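Local coordinates for protein similar to N-acetyltransferase (Staphylococcus aureus subsp. aureus, PDB 4MBU) that probably transfers an acetyl group from acetyl-CoA to an amine substrate that has not been defined, as a Gcn5-related N-acetyltransferase, at residues 63-68 with 96-101. Numbering follows the deposited sequence.
Sequences SVLGFA and KGIASQ
K96 NZ forms a salt bridge with E60 OE2 of the neighbouring strand 55-60; it comes only loosely near L65, 4.5 Å from NZ to L65 CD1, and K96 itself is exposed. No hydrogen bond links 63-68 to 96-101. The closest approach is between L65 CB and I98 CD1, 4.0 Å apart. L65 CD1 stands farther off, 4.4 Å from the same I98 methyl, and A93 also packs against both side chains. I98 CG1 lies beside the backbone N and anti to the carbonyl carbon (chi1 -68°), and the nearly extended chi2 of 165° carries CD1 outward to L65. The other branch, CG2, points to G66 instead, with 4.4 Å between I98 CG2 and G66 CA. With no side chain on G66 to intervene, this methyl faces the strand backbone without close contact, and the CA atoms of G66 and I98 are 6.9 Å apart. L65 and G66 both face F58 in a classic beta bulge, and the L65 CB points toward segment 96-101. K96 to A99 form the end of an Arg-Gly-Lys-Gly-Ile-Ala sequence, which matches the GNAT signature Arg/Gln-X-X-Gly-X-Gly/Ala; in relatives this loop and the following helix start hold the cofactor pyrophosphate by main-chain N-H groups, and a similar role here is likely. G97 is the N-cap residue of helix 98-112, its positive phi of 75° is a conformation that glycine adopts easily, and its O accepts the first-turn bond from Q101 N at 3.1 Å. Farther along strand 63-72, the F67 CB points away from segment 96-101, and its side chain packs on I16 of helix 13-26.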
loop_
_atom_site.group_PDB
_atom_site.type_symbol
_atom_site.label_atom_id
_atom_site.label_comp_id
_atom_site.label_asym_id
_atom_site.label_seq_id
_atom_site.Cartn_x
_atom_site.Cartn_y
_atom_site.Cartn_z
ATOM N N SER A 63 3.720 -19.323 30.796
ATOM C CA SER A 63 4.337 -19.502 29.484
ATOM C C SER A 63 4.501 -18.197 28.705
ATOM O O SER A 63 3.553 -17.425 28.553
ATOM C CB SER A 63 3.545 -20.516 28.654
ATOM O OG SER A 63 3.755 -21.835 29.132
ATOM N N VAL A 64 5.715 -17.970 28.209
ATOM C CA VAL A 64 5.999 -16.848 27.320
ATOM C C VAL A 64 5.409 -17.114 25.925
ATOM O O VAL A 64 5.900 -17.971 25.182
ATOM C CB VAL A 64 7.519 -16.593 27.211
ATOM C CG1 VAL A 64 7.834 -15.586 26.093
ATOM C CG2 VAL A 64 8.083 -16.111 28.549
ATOM N N LEU A 65 4.363 -16.369 25.574
ATOM C CA LEU A 65 3.669 -16.581 24.305
ATOM C C LEU A 65 4.029 -15.518 23.283
ATOM O O LEU A 65 3.638 -15.613 22.113
ATOM C CB LEU A 65 2.149 -16.606 24.506
ATOM C CG LEU A 65 1.634 -17.648 25.510
ATOM C CD1 LEU A 65 0.110 -17.645 25.573
ATOM C CD2 LEU A 65 2.153 -19.047 25.180
ATOM N N GLY A 66 4.742 -14.480 23.713
ATOM C CA GLY A 66 5.189 -13.518 22.715
ATOM C C GLY A 66 6.279 -12.614 23.231
ATOM O O GLY A 66 6.447 -12.497 24.446
ATOM N N PHE A 67 7.023 -11.981 22.326
ATOM C CA PHE A 67 8.015 -10.986 22.745
ATOM C C PHE A 67 8.140 -9.859 21.734
ATOM O O PHE A 67 7.665 -9.981 20.609
ATOM C CB PHE A 67 9.372 -11.626 23.070
ATOM C CG PHE A 67 10.217 -11.934 21.871
ATOM C CD1 PHE A 67 10.043 -13.121 21.166
ATOM C CD2 PHE A 67 11.223 -11.054 21.473
ATOM C CE1 PHE A 67 10.849 -13.413 20.055
ATOM C CE2 PHE A 67 12.031 -11.341 20.373
ATOM C CZ PHE A 67 11.842 -12.518 19.660
ATOM N N ALA A 68 8.750 -8.753 22.156
ATOM C CA ALA A 68 8.820 -7.542 21.338
ATOM C C ALA A 68 9.945 -6.637 21.789
ATOM O O ALA A 68 10.255 -6.551 22.978
ATOM C CB ALA A 68 7.510 -6.787 21.387
ATOM N N LYS A 96 -5.210 -13.898 19.928
ATOM C CA LYS A 96 -5.484 -13.545 21.318
ATOM C C LYS A 96 -5.232 -12.061 21.628
ATOM O O LYS A 96 -5.383 -11.631 22.775
ATOM C CB LYS A 96 -4.652 -14.424 22.255
ATOM C CG LYS A 96 -4.833 -15.912 22.015
ATOM C CD LYS A 96 -4.150 -16.737 23.095
ATOM C CE LYS A 96 -4.742 -16.417 24.454
ATOM N NZ LYS A 96 -4.333 -17.401 25.485
ATOM N N GLY A 97 -4.851 -11.288 20.614
ATOM C CA GLY A 97 -4.549 -9.876 20.813
ATOM C C GLY A 97 -3.207 -9.629 21.491
ATOM O O GLY A 97 -2.972 -8.561 22.072
ATOM N N ILE A 98 -2.312 -10.609 21.393
ATOM C CA ILE A 98 -0.994 -10.505 22.024
ATOM C C ILE A 98 -0.087 -9.503 21.290
ATOM O O ILE A 98 0.605 -8.692 21.921
ATOM C CB ILE A 98 -0.324 -11.886 22.107
ATOM C CG1 ILE A 98 -1.093 -12.774 23.089
ATOM C CG2 ILE A 98 1.126 -11.771 22.568
ATOM C CD1 ILE A 98 -0.724 -14.230 22.967
ATOM N N ALA A 99 -0.097 -9.558 19.960
ATOM C CA ALA A 99 0.659 -8.601 19.152
ATOM C C ALA A 99 0.226 -7.178 19.468
ATOM O O ALA A 99 1.060 -6.305 19.683
ATOM C CB ALA A 99 0.487 -8.897 17.662
ATOM N N SER A 100 -1.083 -6.954 19.515
ATOM C CA SER A 100 -1.636 -5.639 19.837
ATOM C C SER A 100 -1.177 -5.102 21.201
ATOM O O SER A 100 -0.786 -3.931 21.326
ATOM C CB SER A 100 -3.166 -5.707 19.768
ATOM O OG SER A 100 -3.751 -4.480 20.145
ATOM N N GLN A 101 -1.213 -5.953 22.224
ATOM C CA GLN A 101 -0.773 -5.544 23.561
ATOM C C GLN A 101 0.726 -5.232 23.606
ATOM O O GLN A 101 1.169 -4.272 24.279
ATOM C CB GLN A 101 -1.138 -6.615 24.600
ATOM C CG GLN A 101 -2.647 -6.745 24.858
ATOM C CD GLN A 101 -2.969 -7.725 25.983
ATOM O OE1 GLN A 101 -2.418 -7.642 27.083
ATOM N NE2 GLN A 101 -3.851 -8.668 25.699
#